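Transcription regulator PadR N-terminal domain-containing protein (Streptococcus mutans, PDB 3L7W) probably binds DNA as a dimeric transcription regulator of the PadR family, through a winged helix-turn-helix domain. Local coordinates at residues Leu15-Val18 with Asp22-Gly25. Sequence-based numbering, arbitrary orientation.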
loop_
_atom_site.group_PDB
_atom_site.type_symbol
_atom_site.label_atom_id
_atom_site.label_comp_id
_atom_site.label_asym_id
_atom_site.label_seq_id
_atom_site.Cartn_x
_atom_site.Cartn_y
_atom_site.Cartn_z
ATOM N N LEU A 15 3.486 -14.905 2.130
ATOM C CA LEU A 15 3.734 -15.532 3.419
ATOM C C LEU A 15 2.432 -15.726 4.175
ATOM O O LEU A 15 2.219 -16.764 4.796
ATOM C CB LEU A 15 4.702 -14.690 4.236
ATOM C CG LEU A 15 6.164 -15.134 4.233
ATOM C CD1 LEU A 15 6.535 -15.875 2.964
ATOM C CD2 LEU A 15 7.093 -13.962 4.496
ATOM N N ALA A 16 1.546 -14.735 4.111
ATOM C CA ALA A 16 0.300 -14.824 4.853
ATOM C C ALA A 16 -0.516 -15.972 4.305
ATOM O O ALA A 16 -1.088 -16.752 5.069
ATOM C CB ALA A 16 -0.492 -13.520 4.788
ATOM N N ILE A 17 -0.558 -16.074 2.979
ATOM C CA ILE A 17 -1.354 -17.104 2.320
ATOM C C ILE A 17 -0.784 -18.474 2.659
ATOM O O ILE A 17 -1.508 -19.393 3.036
ATOM C CB ILE A 17 -1.346 -16.918 0.807
ATOM C CG1 ILE A 17 -2.134 -15.655 0.427
ATOM C CG2 ILE A 17 -1.954 -18.116 0.123
ATOM C CD1 ILE A 17 -1.989 -15.276 -1.012
ATOM N N VAL A 18 0.531 -18.590 2.542
ATOM C CA VAL A 18 1.194 -19.846 2.778
ATOM C C VAL A 18 1.062 -20.234 4.239
ATOM O O VAL A 18 1.096 -21.412 4.565
ATOM C CB VAL A 18 2.655 -19.781 2.343
ATOM C CG1 VAL A 18 3.375 -21.102 2.668
ATOM C CG2 VAL A 18 2.710 -19.493 0.846
ATOM N N ASP A 22 0.250 -24.843 3.347
ATOM C CA ASP A 22 1.153 -25.014 2.224
ATOM C C ASP A 22 0.349 -24.839 0.947
ATOM O O ASP A 22 -0.763 -25.340 0.843
ATOM C CB ASP A 22 1.748 -26.408 2.232
ATOM C CG ASP A 22 2.636 -26.655 3.423
ATOM O OD1 ASP A 22 2.774 -25.745 4.269
ATOM O OD2 ASP A 22 3.194 -27.769 3.508
ATOM N N SER A 23 0.904 -24.134 -0.027
ATOM C CA SER A 23 0.219 -24.002 -1.311
ATOM C C SER A 23 1.162 -23.891 -2.495
ATOM O O SER A 23 2.298 -23.441 -2.368
ATOM C CB SER A 23 -0.779 -22.835 -1.295
ATOM O OG SER A 23 -0.690 -22.089 -0.096
ATOM N N TYR A 24 0.683 -24.306 -3.657
ATOM C CA TYR A 24 1.492 -24.196 -4.855
ATOM C C TYR A 24 1.293 -22.810 -5.448
ATOM O O TYR A 24 0.348 -22.095 -5.081
ATOM C CB TYR A 24 1.159 -25.304 -5.859
ATOM C CG TYR A 24 -0.314 -25.508 -6.073
ATOM C CD1 TYR A 24 -1.006 -24.752 -7.006
ATOM C CD2 TYR A 24 -1.017 -26.460 -5.345
ATOM C CE1 TYR A 24 -2.361 -24.927 -7.206
ATOM C CE2 TYR A 24 -2.373 -26.648 -5.536
ATOM C CZ TYR A 24 -3.043 -25.879 -6.472
ATOM O OH TYR A 24 -4.399 -26.050 -6.669
ATOM N N GLY A 25 2.198 -22.439 -6.349
ATOM C CA GLY A 25 2.280 -21.086 -6.854
ATOM C C GLY A 25 0.985 -20.579 -7.456
ATOM O O GLY A 25 0.558 -19.465 -7.165
HETATM O O HOH W 1 2.907 -23.268 5.168
#
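Ser23 turns its CB toward the last turn of helix 7-20 and sets its hydroxyl against Val18 CA and the CG2 branch of Ile17. OG lies 4.1 Å from Val18 CA and 4.2 Å from Ile17 CG2, distances of loose van der Waals packing; the same OG is hydrogen-bonded to the carbonyl O of His21, in the bend that precedes it. With a chi1 of 6°, OG is nearly eclipsed with the backbone N of Ser23, an off-rotamer torsion that accompanies this bond. Ile17 offers its CG2 branch, anti to its own backbone N, and Val18 approaches with CG2, 4.4 Å from Ser23 OG. Both side chains also pack on Ile28 of helix 25-32, where Ile17 reaches Thr31 and Ile32 as well as Ile98 of the second subunit, while Val18 touches Leu56 and Leu73.

Asp22 is joined to the helix through water. Its CB points away from the helix, yet the carboxylate turns so that OD1 accepts a bond of 2.6 Å from a water that also donates to Val18 O, at 2.7 Å. The bridge thus links the carbonyl of Val18 to the bend; Val18 O and Asp22 N are 3.7 Å apart and form no direct hydrogen bond. His72 ND1 also bonds to OD1 and Tyr59 OH to OD2, tying the carboxylate to both long strands.

A helix that turns tightly into a short, weakly bonded strand at the edge of the two-stranded wing, with the next helix starting at once, is characteristic of the winged helix-turn-helix domain of PadR-like regulators.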